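Local coordinates for protein geranyl diphosphate synthase small subunit (Antirrhinum majus, PDB 3QKC) that probably serves as the small subunit that pairs with a large subunit to make geranyl diphosphate from dimethylallyl and isopentenyl diphosphates, in an all-helical prenyltransferase fold, at residues A[47-53]-A[183-188]; A[16-21]-A[68-72]; A[41-47]-A[75-79]. One frame throughout, in Å; residues are numbered along the deposited sequence.

How the interactions relate
From the N terminus the chain sets out the three first halves in turn, 16-21, 41-47 and 47-53, then returns the second halves in the same order, 68-72, 75-79 and 183-188. Interaction 2 closes a loop of 46 residues back onto helix 5-24, interaction 3 a shorter one of 27 residues, and interaction 1 a long, mostly helical one of 129. Every pair of loops crosses, since the segments alternate. Helix 68-85 serves interactions 2 and 3, while interactions 1 and 3 share Thr47, the N-cap residue that joins the 44-47 loop to helix 48-59. Together they tie helices 5-24, 34-43 and 48-59 to helices 68-85 and 169-195.

Interaction 1. Residues A[47-53]-A[183-188]; sequences TSASALC and LHACGA
His184 and Ser48 form the polar link between the two helices: NE2 of the imidazole and OG of the serine lie 2.7 Å apart in a hydrogen bond that either could donate. The hydroxyl comes to the ring at its edge, in the ring plane. With CG anti to its own carbonyl carbon (chi1 -74°), His184 carries its ring across to the start of helix 48-59. The other ring nitrogen, ND1, bonds to Glu180 O one turn back, so both ring nitrogens are bonded, which fixes the ring's rotation; Ser48 OG also has a weak bond from Gln216.

The same imidazole makes a CH-pi contact. Ala49 CB sits over its face, 3.6 Å from the ring centroid. Ala49 N is also close to that face, but its hydrogen is directed at Thr47 OG1, 3.1 Å away, the N-cap bond that begins the helix.

Both helices belong to the all-alpha bundle of the isoprenyl diphosphate synthase fold. Here they run nearly parallel, crossing at -19°, and their axes come within 7.6 Å. Gly187 permits this closeness: a side chain on it would head into Ala49 O. The backbones therefore meet directly, with Cys53 CA 3.2 Å from Gly187 O in a CA-H...O contact, and Cys53 SG rests near the same carbonyl oxygen.

Apolar contacts fill in beside these. Leu52, its CG anti to the backbone N (chi1 180°), reaches over with CD2 to lie 3.9 Å from Ala188 CB, and the same methyl approaches His184 O. Ala49 CB also touches Leu183 CG at 4.0 Å. Beyond the pair, Phe208 and Val212 of helix 199-219 pack against Leu52, while Val147 of helix 134-148 packs against Leu183.

Interaction 2. Residues A[16-21]-A[68-72]; sequences DIESYL and MAAAA
Tyr20 and Ile17 on helix 5-24 meet Met68 and Ala72 at a near-perpendicular helix crossing, where the first helix lies across the opening turns of helix 68-85. The axes of the two segments cross at -89° and come no closer than 9.4 Å, with Ile17 and Ala72 having the nearest CA atoms. The contact is wholly van der Waals.

Tyr20 lays its ring along the start of the second helix. Its CG anti to the backbone N (chi1 179°) sends the ring out past Met68, so that Tyr20 CG touches Met68 CG at 3.7 Å, and backbone atoms of Met68 and Ala69 lie above one ring face toward its rim. At the far end, Tyr20 OH meets Ala69 CB at 3.6 Å.

The bend at chi2 (40°) turns the sulfur of Met68 toward helix 5-24: SD lies 3.9 Å from Ile17 CG1 and as near to the backbone of Asp16. In the all-helical prenyltransferase fold this places the N-terminal helix across the N-terminal turns of a core helix, and the run of alanines offers it a low surface. Ile17 CD1 presses on Ala71 CB at 3.6 Å, while Ala72 CB touches both Tyr20 CD1 and Leu21 CD2, the latter at 3.8 Å. The carboxylate of Asp16 turns to Arg64 in a salt bridge, and Ile17 also rests on Ser50 of helix 48-59.

Interaction 3. Residues A[41-47]-A[75-79]; sequences TFAAPRT and HLMHV
His78 and His75, one turn apart on helix 68-85, each donate from NE2 to a backbone carbonyl: Pro45 O, in the loop after helix 34-43, and Thr41 O, in the last turn of that helix. The shorter bond, 2.7 Å, runs from His78 NE2 to Pro45 O, which lies in the imidazole plane although the donor sits above the carbonyl plane. CG of His78 lies anti to its backbone N (chi1 158°), which carries the ring out toward the 44-47 loop. His75 NE2 meets Thr41 O at 3.0 Å, again in the ring plane and with an N-H...O angle of 154°. A water 2.7 Å from His75 ND1 accepts from Thr47 N and links the ring to the start of helix 48-59.

The tight side lies inward. Thr47 CG2 packs over the face of His78, 3.8 Å from the ring centroid and offset toward the rim, in a CH-pi contact. Val79 CG2 touches Ala44 CB at 3.7 Å, and Leu76 CD2 lies equally close to Thr41 OG1, a hydroxyl bonded to Met37 O. A leucine in place of His78 would probably leave Pro45 O without this donor and Thr47 CG2 without the flat ring face it packs on.

The outer side is looser: Pro45 and Arg46 are exposed, and Arg46 NE forms a salt bridge with Glu14 of helix 5-24. Ile115 of helix 105-126 touches Thr41 and Val79, Leu21 of helix 5-24 packs on His75 and Leu76, and Leu183 of helix 169-195 adjoins His78, placing the connection between helices 34-43 and 48-59 against the core of the helical bundle.

Interaction 1. Residues A[47-53]-A[183-188]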
ATOM      1  N   THR A  47      -7.832 -12.502 -11.580  1.00 37.27           N
ATOM      2  CA  THR A  47      -6.742 -12.388 -12.537  1.00 35.86           C
ATOM      3  C   THR A  47      -5.910 -13.642 -12.459  1.00 35.30           C
ATOM      4  O   THR A  47      -5.651 -14.141 -11.359  1.00 35.06           O
ATOM      5  CB  THR A  47      -5.829 -11.165 -12.311  1.00 35.20           C
ATOM      6  OG1 THR A  47      -4.627 -11.343 -13.076  1.00 31.17           O
ATOM      7  CG2 THR A  47      -5.451 -11.003 -10.817  1.00 30.60           C
ATOM      8  N   SER A  48      -5.497 -14.136 -13.627  1.00 34.65           N
ATOM      9  CA  SER A  48      -4.634 -15.311 -13.727  1.00 34.56           C
ATOM     10  C   SER A  48      -3.241 -15.105 -13.110  1.00 33.46           C
ATOM     11  O   SER A  48      -2.517 -16.080 -12.884  1.00 33.75           O
ATOM     12  CB  SER A  48      -4.500 -15.747 -15.186  1.00 35.66           C
ATOM     13  OG  SER A  48      -3.995 -14.698 -15.981  1.00 35.06           O
ATOM     14  N   ALA A  49      -2.882 -13.841 -12.850  1.00 32.13           N
ATOM     15  CA  ALA A  49      -1.645 -13.474 -12.128  1.00 31.66           C
ATOM     16  C   ALA A  49      -1.567 -14.091 -10.740  1.00 31.37           C
ATOM     17  O   ALA A  49      -0.497 -14.475 -10.304  1.00 32.55           O
ATOM     18  CB  ALA A  49      -1.476 -11.934 -12.042  1.00 30.21           C
ATOM     19  N   SER A  50      -2.706 -14.197 -10.061  1.00 30.95           N
ATOM     20  CA  SER A  50      -2.793 -14.876  -8.760  1.00 30.67           C
ATOM     21  C   SER A  50      -2.491 -16.366  -8.820  1.00 31.92           C
ATOM     22  O   SER A  50      -1.767 -16.891  -7.965  1.00 32.86           O
ATOM     23  CB  SER A  50      -4.166 -14.661  -8.121  1.00 29.92           C
ATOM     24  OG  SER A  50      -4.425 -13.295  -7.996  1.00 31.49           O
ATOM     25  N   ALA A  51      -3.052 -17.065  -9.800  1.00 32.50           N
ATOM     26  CA  ALA A  51      -2.732 -18.495  -9.941  1.00 33.75           C
ATOM     27  C   ALA A  51      -1.285 -18.705 -10.380  1.00 34.58           C
ATOM     28  O   ALA A  51      -0.652 -19.673  -9.966  1.00 35.47           O
ATOM     29  CB  ALA A  51      -3.684 -19.186 -10.898  1.00 34.03           C
ATOM     30  N   LEU A  52      -0.757 -17.817 -11.228  1.00 34.73           N
ATOM     31  CA  LEU A  52       0.645 -17.950 -11.651  1.00 35.31           C
ATOM     32  C   LEU A  52       1.596 -17.902 -10.441  1.00 36.02           C
ATOM     33  O   LEU A  52       2.581 -18.641 -10.382  1.00 36.66           O
ATOM     34  CB  LEU A  52       1.021 -16.888 -12.682  1.00 34.97           C
ATOM     35  CG  LEU A  52       2.444 -16.860 -13.242  1.00 39.11           C
ATOM     36  CD1 LEU A  52       2.840 -18.229 -13.825  1.00 36.82           C
ATOM     37  CD2 LEU A  52       2.623 -15.747 -14.281  1.00 35.54           C
ATOM     38  N   CYS A  53       1.290 -17.031  -9.482  1.00 35.84           N
ATOM     39  CA  CYS A  53       2.066 -16.961  -8.252  1.00 36.35           C
ATOM     40  C   CYS A  53       2.210 -18.309  -7.582  1.00 37.50           C
ATOM     41  O   CYS A  53       3.323 -18.731  -7.286  1.00 38.72           O
ATOM     42  CB  CYS A  53       1.449 -15.976  -7.271  1.00 35.94           C
ATOM     43  SG  CYS A  53       2.495 -15.793  -5.801  1.00 34.61           S
ATOM     44  N   LEU A 183       1.577  -7.168 -13.232  1.00 34.22           N
ATOM     45  CA  LEU A 183       0.889  -8.021 -12.245  1.00 34.33           C
ATOM     46  C   LEU A 183       1.317  -9.484 -12.350  1.00 33.70           C
ATOM     47  O   LEU A 183       1.629 -10.104 -11.337  1.00 33.71           O
ATOM     48  CB  LEU A 183      -0.624  -7.862 -12.324  1.00 35.58           C
ATOM     49  CG  LEU A 183      -1.501  -8.025 -11.075  1.00 37.55           C
ATOM     50  CD1 LEU A 183      -0.899  -7.451  -9.821  1.00 34.82           C
ATOM     51  CD2 LEU A 183      -2.839  -7.366 -11.345  1.00 35.18           C
ATOM     52  N   HIS A 184       1.386 -10.029 -13.565  1.00 33.19           N
ATOM     53  CA  HIS A 184       1.844 -11.416 -13.730  1.00 32.85           C
ATOM     54  C   HIS A 184       3.344 -11.590 -13.374  1.00 32.65           C
ATOM     55  O   HIS A 184       3.732 -12.570 -12.721  1.00 31.64           O
ATOM     56  CB  HIS A 184       1.555 -11.904 -15.146  1.00 33.72           C
ATOM     57  CG  HIS A 184       0.109 -12.206 -15.405  1.00 33.85           C
ATOM     58  ND1 HIS A 184      -0.863 -11.229 -15.465  1.00 33.23           N
ATOM     59  CD2 HIS A 184      -0.525 -13.385 -15.639  1.00 34.03           C
ATOM     60  CE1 HIS A 184      -2.032 -11.795 -15.720  1.00 33.64           C
ATOM     61  NE2 HIS A 184      -1.852 -13.098 -15.841  1.00 33.94           N
ATOM     62  N   ALA A 185       4.164 -10.630 -13.806  1.00 33.05           N
ATOM     63  CA  ALA A 185       5.592 -10.632 -13.511  1.00 34.40           C
ATOM     64  C   ALA A 185       5.831 -10.740 -11.998  1.00 34.68           C
ATOM     65  O   ALA A 185       6.585 -11.595 -11.537  1.00 35.36           O
ATOM     66  CB  ALA A 185       6.252  -9.373 -14.086  1.00 34.99           C
ATOM     67  N   CYS A 186       5.137  -9.896 -11.242  1.00 34.27           N
ATOM     68  CA  CYS A 186       5.184  -9.887  -9.788  1.00 34.13           C
ATOM     69  C   CYS A 186       4.703 -11.201  -9.184  1.00 34.38           C
ATOM     70  O   CYS A 186       5.347 -11.768  -8.281  1.00 35.21           O
ATOM     71  CB  CYS A 186       4.342  -8.733  -9.264  1.00 33.17           C
ATOM     72  SG  CYS A 186       4.047  -8.796  -7.486  1.00 43.45           S
ATOM     73  N   GLY A 187       3.556 -11.671  -9.650  1.00 33.72           N
ATOM     74  CA  GLY A 187       3.061 -12.973  -9.231  1.00 34.09           C
ATOM     75  C   GLY A 187       4.105 -14.063  -9.408  1.00 34.83           C
ATOM     76  O   GLY A 187       4.394 -14.814  -8.479  1.00 34.66           O
ATOM     77  N   ALA A 188       4.672 -14.143 -10.611  1.00 35.52           N
ATOM     78  CA  ALA A 188       5.635 -15.189 -10.931  1.00 36.04           C
ATOM     79  C   ALA A 188       6.890 -15.022 -10.085  1.00 37.49           C
ATOM     80  O   ALA A 188       7.400 -15.996  -9.529  1.00 38.71           O
ATOM     81  CB  ALA A 188       5.967 -15.150 -12.391  1.00 36.00           C
TER

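Interaction 2. Residues A[16-21]-A[68-72]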
ATOM      1  N   ASP A  16      -8.330 -22.335  -3.447  1.00 44.85           N
ATOM      2  CA  ASP A  16      -7.476 -22.209  -2.266  1.00 45.87           C
ATOM      3  C   ASP A  16      -7.201 -20.740  -1.934  1.00 44.75           C
ATOM      4  O   ASP A  16      -7.211 -20.340  -0.766  1.00 45.25           O
ATOM      5  CB  ASP A  16      -6.152 -22.957  -2.451  1.00 46.99           C
ATOM      6  CG  ASP A  16      -6.311 -24.463  -2.409  1.00 47.89           C
ATOM      7  OD1 ASP A  16      -7.160 -24.972  -1.650  1.00 50.34           O
ATOM      8  OD2 ASP A  16      -5.570 -25.154  -3.128  1.00 49.02           O
ATOM      9  N   ILE A  17      -6.963 -19.937  -2.964  1.00 43.27           N
ATOM     10  CA  ILE A  17      -6.769 -18.502  -2.769  1.00 41.94           C
ATOM     11  C   ILE A  17      -8.011 -17.844  -2.160  1.00 42.67           C
ATOM     12  O   ILE A  17      -7.909 -17.120  -1.160  1.00 42.19           O
ATOM     13  CB  ILE A  17      -6.335 -17.802  -4.073  1.00 40.21           C
ATOM     14  CG1 ILE A  17      -4.913 -18.239  -4.456  1.00 38.91           C
ATOM     15  CG2 ILE A  17      -6.404 -16.311  -3.914  1.00 38.05           C
ATOM     16  CD1 ILE A  17      -4.506 -17.886  -5.899  1.00 39.32           C
ATOM     17  N   GLU A  18      -9.180 -18.106  -2.749  1.00 43.83           N
ATOM     18  CA  GLU A  18     -10.429 -17.522  -2.248  1.00 45.19           C
ATOM     19  C   GLU A  18     -10.724 -17.923  -0.796  1.00 46.27           C
ATOM     20  O   GLU A  18     -11.171 -17.084   0.000  1.00 46.13           O
ATOM     21  CB  GLU A  18     -11.613 -17.878  -3.149  1.00 47.12           C
ATOM     22  CG  GLU A  18     -12.827 -16.983  -2.932  1.00 51.69           C
ATOM     23  CD  GLU A  18     -13.995 -17.307  -3.857  1.00 48.70           C
ATOM     24  OE1 GLU A  18     -14.431 -18.486  -3.908  1.00 54.02           O
ATOM     25  OE2 GLU A  18     -14.479 -16.364  -4.527  1.00 52.24           O
ATOM     26  N   SER A  19     -10.461 -19.189  -0.459  1.00 47.25           N
ATOM     27  CA  SER A  19     -10.652 -19.684   0.909  1.00 49.17           C
ATOM     28  C   SER A  19      -9.672 -19.026   1.880  1.00 48.46           C
ATOM     29  O   SER A  19     -10.007 -18.775   3.039  1.00 49.54           O
ATOM     30  CB  SER A  19     -10.507 -21.208   0.978  1.00 50.95           C
ATOM     31  OG  SER A  19     -11.677 -21.846   0.490  1.00 58.85           O
ATOM     32  N   TYR A  20      -8.465 -18.754   1.397  1.00 46.59           N
ATOM     33  CA  TYR A  20      -7.468 -18.080   2.199  1.00 45.89           C
ATOM     34  C   TYR A  20      -7.894 -16.635   2.509  1.00 45.07           C
ATOM     35  O   TYR A  20      -7.759 -16.162   3.636  1.00 46.01           O
ATOM     36  CB  TYR A  20      -6.117 -18.098   1.490  1.00 44.99           C
ATOM     37  CG  TYR A  20      -5.065 -17.386   2.287  1.00 48.43           C
ATOM     38  CD1 TYR A  20      -4.777 -16.047   2.050  1.00 43.31           C
ATOM     39  CD2 TYR A  20      -4.390 -18.039   3.317  1.00 46.01           C
ATOM     40  CE1 TYR A  20      -3.829 -15.377   2.788  1.00 46.96           C
ATOM     41  CE2 TYR A  20      -3.434 -17.372   4.065  1.00 49.69           C
ATOM     42  CZ  TYR A  20      -3.163 -16.041   3.787  1.00 44.51           C
ATOM     43  OH  TYR A  20      -2.220 -15.377   4.526  1.00 48.43           O
ATOM     44  N   LEU A  21      -8.415 -15.945   1.503  1.00 43.37           N
ATOM     45  CA  LEU A  21      -8.887 -14.585   1.680  1.00 42.53           C
ATOM     46  C   LEU A  21     -10.121 -14.521   2.577  1.00 44.62           C
ATOM     47  O   LEU A  21     -10.302 -13.561   3.323  1.00 44.77           O
ATOM     48  CB  LEU A  21      -9.173 -13.945   0.318  1.00 40.76           C
ATOM     49  CG  LEU A  21      -7.927 -13.461  -0.441  1.00 39.29           C
ATOM     50  CD1 LEU A  21      -8.211 -13.336  -1.923  1.00 38.65           C
ATOM     51  CD2 LEU A  21      -7.422 -12.157   0.121  1.00 38.64           C
ATOM     52  N   MET A  68       0.568 -18.696  -0.638  1.00 41.19           N
ATOM     53  CA  MET A  68      -0.855 -18.394  -0.505  1.00 39.53           C
ATOM     54  C   MET A  68      -1.083 -16.922  -0.172  1.00 37.26           C
ATOM     55  O   MET A  68      -1.955 -16.270  -0.752  1.00 35.87           O
ATOM     56  CB  MET A  68      -1.484 -19.298   0.564  1.00 40.98           C
ATOM     57  CG  MET A  68      -2.935 -19.743   0.302  1.00 44.97           C
ATOM     58  SD  MET A  68      -3.402 -20.203  -1.389  1.00 40.67           S
ATOM     59  CE  MET A  68      -2.303 -21.549  -1.748  1.00 45.39           C
ATOM     60  N   ALA A  69      -0.289 -16.398   0.757  1.00 36.33           N
ATOM     61  CA  ALA A  69      -0.378 -14.974   1.128  1.00 34.43           C
ATOM     62  C   ALA A  69      -0.040 -14.036  -0.027  1.00 32.21           C
ATOM     63  O   ALA A  69      -0.762 -13.061  -0.266  1.00 32.18           O
ATOM     64  CB  ALA A  69       0.511 -14.677   2.343  1.00 34.61           C
ATOM     65  N   ALA A  70       1.049 -14.334  -0.738  1.00 31.07           N
ATOM     66  CA  ALA A  70       1.475 -13.582  -1.926  1.00 29.40           C
ATOM     67  C   ALA A  70       0.410 -13.610  -3.037  1.00 29.13           C
ATOM     68  O   ALA A  70       0.069 -12.576  -3.605  1.00 28.22           O
ATOM     69  CB  ALA A  70       2.760 -14.146  -2.442  1.00 29.51           C
ATOM     70  N   ALA A  71      -0.116 -14.800  -3.325  1.00 29.85           N
ATOM     71  CA  ALA A  71      -1.115 -14.976  -4.367  1.00 29.62           C
ATOM     72  C   ALA A  71      -2.358 -14.154  -4.065  1.00 29.32           C
ATOM     73  O   ALA A  71      -2.939 -13.562  -4.965  1.00 28.85           O
ATOM     74  CB  ALA A  71      -1.469 -16.446  -4.522  1.00 29.88           C
ATOM     75  N   ALA A  72      -2.730 -14.117  -2.783  1.00 29.74           N
ATOM     76  CA  ALA A  72      -3.875 -13.363  -2.282  1.00 29.60           C
ATOM     77  C   ALA A  72      -3.609 -11.862  -2.341  1.00 29.73           C
ATOM     78  O   ALA A  72      -4.501 -11.072  -2.687  1.00 30.20           O
ATOM     79  CB  ALA A  72      -4.187 -13.792  -0.847  1.00 30.04           C
TER

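Interaction 3. Residues A[41-47]-A[75-79]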
ATOM      1  N   THR A  41     -13.757  -7.523  -3.046  1.00 35.34           N
ATOM      2  CA  THR A  41     -12.751  -8.565  -3.222  1.00 34.37           C
ATOM      3  C   THR A  41     -13.301  -9.798  -3.946  1.00 35.27           C
ATOM      4  O   THR A  41     -12.684 -10.289  -4.899  1.00 34.69           O
ATOM      5  CB  THR A  41     -12.128  -8.947  -1.857  1.00 34.07           C
ATOM      6  OG1 THR A  41     -11.587  -7.771  -1.248  1.00 35.58           O
ATOM      7  CG2 THR A  41     -11.027 -10.002  -1.990  1.00 35.58           C
ATOM      8  N   PHE A  42     -14.455 -10.281  -3.507  1.00 36.67           N
ATOM      9  CA  PHE A  42     -15.058 -11.489  -4.085  1.00 38.38           C
ATOM     10  C   PHE A  42     -16.049 -11.249  -5.223  1.00 39.48           C
ATOM     11  O   PHE A  42     -16.473 -12.201  -5.879  1.00 40.11           O
ATOM     12  CB  PHE A  42     -15.688 -12.352  -2.983  1.00 39.56           C
ATOM     13  CG  PHE A  42     -14.742 -12.631  -1.851  1.00 38.55           C
ATOM     14  CD1 PHE A  42     -14.756 -11.841  -0.709  1.00 39.29           C
ATOM     15  CD2 PHE A  42     -13.818 -13.651  -1.941  1.00 38.78           C
ATOM     16  CE1 PHE A  42     -13.852 -12.074   0.329  1.00 38.52           C
ATOM     17  CE2 PHE A  42     -12.914 -13.891  -0.910  1.00 38.03           C
ATOM     18  CZ  PHE A  42     -12.932 -13.104   0.222  1.00 38.77           C
ATOM     19  N   ALA A  43     -16.418  -9.994  -5.464  1.00 39.78           N
ATOM     20  CA  ALA A  43     -17.228  -9.676  -6.652  1.00 41.12           C
ATOM     21  C   ALA A  43     -16.336  -9.381  -7.864  1.00 40.43           C
ATOM     22  O   ALA A  43     -16.790  -9.442  -9.006  1.00 41.58           O
ATOM     23  CB  ALA A  43     -18.151  -8.490  -6.389  1.00 41.55           C
ATOM     24  N   ALA A  44     -15.080  -9.034  -7.618  1.00 38.74           N
ATOM     25  CA  ALA A  44     -14.204  -8.597  -8.702  1.00 37.98           C
ATOM     26  C   ALA A  44     -13.834  -9.762  -9.631  1.00 38.77           C
ATOM     27  O   ALA A  44     -13.685 -10.887  -9.162  1.00 38.56           O
ATOM     28  CB  ALA A  44     -12.969  -7.979  -8.133  1.00 36.45           C
ATOM     29  N   PRO A  45     -13.674  -9.494 -10.948  1.00 39.78           N
ATOM     30  CA  PRO A  45     -13.117 -10.540 -11.827  1.00 40.46           C
ATOM     31  C   PRO A  45     -11.760 -11.003 -11.294  1.00 40.08           C
ATOM     32  O   PRO A  45     -11.025 -10.210 -10.706  1.00 39.40           O
ATOM     33  CB  PRO A  45     -12.944  -9.830 -13.177  1.00 40.16           C
ATOM     34  CG  PRO A  45     -13.882  -8.637 -13.114  1.00 41.86           C
ATOM     35  CD  PRO A  45     -13.903  -8.228 -11.666  1.00 40.11           C
ATOM     36  N   ARG A  46     -11.457 -12.282 -11.449  1.00 41.01           N
ATOM     37  CA  ARG A  46     -10.182 -12.810 -10.976  1.00 41.49           C
ATOM     38  C   ARG A  46      -9.093 -12.423 -11.986  1.00 39.13           C
ATOM     39  O   ARG A  46      -9.405 -12.003 -13.095  1.00 38.68           O
ATOM     40  CB  ARG A  46     -10.269 -14.335 -10.750  1.00 44.25           C
ATOM     41  CG  ARG A  46     -10.291 -15.190 -12.011  1.00 49.80           C
ATOM     42  CD  ARG A  46     -11.400 -16.264 -11.936  1.00 46.79           C
ATOM     43  NE  ARG A  46     -11.352 -17.306 -12.970  1.00 52.08           N
ATOM     44  CZ  ARG A  46     -11.321 -17.101 -14.287  1.00 48.16           C
ATOM     45  NH1 ARG A  46     -11.277 -15.865 -14.787  1.00 51.94           N
ATOM     46  NH2 ARG A  46     -11.292 -18.150 -15.114  1.00 53.37           N
ATOM     47  N   THR A  47      -7.832 -12.502 -11.580  1.00 37.27           N
ATOM     48  CA  THR A  47      -6.742 -12.388 -12.537  1.00 35.86           C
ATOM     49  C   THR A  47      -5.910 -13.642 -12.459  1.00 35.30           C
ATOM     50  O   THR A  47      -5.651 -14.141 -11.359  1.00 35.06           O
ATOM     51  CB  THR A  47      -5.829 -11.165 -12.311  1.00 35.20           C
ATOM     52  OG1 THR A  47      -4.627 -11.343 -13.076  1.00 31.17           O
ATOM     53  CG2 THR A  47      -5.451 -11.003 -10.817  1.00 30.60           C
ATOM     54  N   HIS A  75      -4.028 -10.774  -5.911  1.00 28.20           N
ATOM     55  CA  HIS A  75      -5.440 -10.635  -6.196  1.00 27.97           C
ATOM     56  C   HIS A  75      -5.948  -9.308  -5.671  1.00 26.38           C
ATOM     57  O   HIS A  75      -6.634  -8.600  -6.378  1.00 26.45           O
ATOM     58  CB  HIS A  75      -6.258 -11.795  -5.608  1.00 30.09           C
ATOM     59  CG  HIS A  75      -7.742 -11.593  -5.707  1.00 30.69           C
ATOM     60  ND1 HIS A  75      -8.435 -11.695  -6.895  1.00 30.99           N
ATOM     61  CD2 HIS A  75      -8.662 -11.274  -4.768  1.00 31.14           C
ATOM     62  CE1 HIS A  75      -9.718 -11.461  -6.684  1.00 31.51           C
ATOM     63  NE2 HIS A  75      -9.883 -11.204  -5.398  1.00 31.73           N
ATOM     64  N   LEU A  76      -5.577  -8.963  -4.444  1.00 25.43           N
ATOM     65  CA  LEU A  76      -5.990  -7.698  -3.816  1.00 24.67           C
ATOM     66  C   LEU A  76      -5.445  -6.447  -4.511  1.00 24.79           C
ATOM     67  O   LEU A  76      -6.175  -5.449  -4.655  1.00 24.65           O
ATOM     68  CB  LEU A  76      -5.634  -7.688  -2.316  1.00 24.28           C
ATOM     69  CG  LEU A  76      -6.479  -8.654  -1.436  1.00 28.79           C
ATOM     70  CD1 LEU A  76      -5.763  -8.949  -0.128  1.00 25.46           C
ATOM     71  CD2 LEU A  76      -7.890  -8.118  -1.148  1.00 25.46           C
ATOM     72  N   MET A  77      -4.187  -6.479  -4.970  1.00 24.84           N
ATOM     73  CA  MET A  77      -3.666  -5.314  -5.705  1.00 25.57           C
ATOM     74  C   MET A  77      -4.556  -5.092  -6.905  1.00 26.43           C
ATOM     75  O   MET A  77      -4.936  -3.960  -7.202  1.00 27.46           O
ATOM     76  CB  MET A  77      -2.209  -5.480  -6.176  1.00 25.34           C
ATOM     77  CG  MET A  77      -1.156  -5.568  -5.079  1.00 28.31           C
ATOM     78  SD  MET A  77      -1.154  -4.244  -3.851  1.00 25.51           S
ATOM     79  CE  MET A  77      -2.019  -5.137  -2.535  1.00 28.74           C
ATOM     80  N   HIS A  78      -4.862  -6.192  -7.592  1.00 26.00           N
ATOM     81  CA  HIS A  78      -5.726  -6.190  -8.761  1.00 26.23           C
ATOM     82  C   HIS A  78      -7.113  -5.643  -8.450  1.00 26.48           C
ATOM     83  O   HIS A  78      -7.656  -4.851  -9.240  1.00 27.36           O
ATOM     84  CB  HIS A  78      -5.815  -7.608  -9.346  1.00 26.45           C
ATOM     85  CG  HIS A  78      -7.037  -7.866 -10.192  1.00 27.30           C
ATOM     86  ND1 HIS A  78      -7.151  -7.437 -11.498  1.00 27.54           N
ATOM     87  CD2 HIS A  78      -8.157  -8.590  -9.937  1.00 27.59           C
ATOM     88  CE1 HIS A  78      -8.306  -7.845 -11.996  1.00 28.30           C
ATOM     89  NE2 HIS A  78      -8.930  -8.555 -11.070  1.00 28.45           N
ATOM     90  N   VAL A  79      -7.686  -6.093  -7.328  1.00 26.09           N
ATOM     91  CA  VAL A  79      -8.981  -5.601  -6.856  1.00 26.68           C
ATOM     92  C   VAL A  79      -8.906  -4.114  -6.560  1.00 26.67           C
ATOM     93  O   VAL A  79      -9.824  -3.358  -6.924  1.00 27.58           O
ATOM     94  CB  VAL A  79      -9.495  -6.365  -5.591  1.00 26.82           C
ATOM     95  CG1 VAL A  79     -10.657  -5.603  -4.918  1.00 24.87           C
ATOM     96  CG2 VAL A  79      -9.941  -7.765  -5.955  1.00 24.65           C
TER
HETATM   97  O   HOH W   1      -7.258 -13.036  -8.882  1.00 25.55           O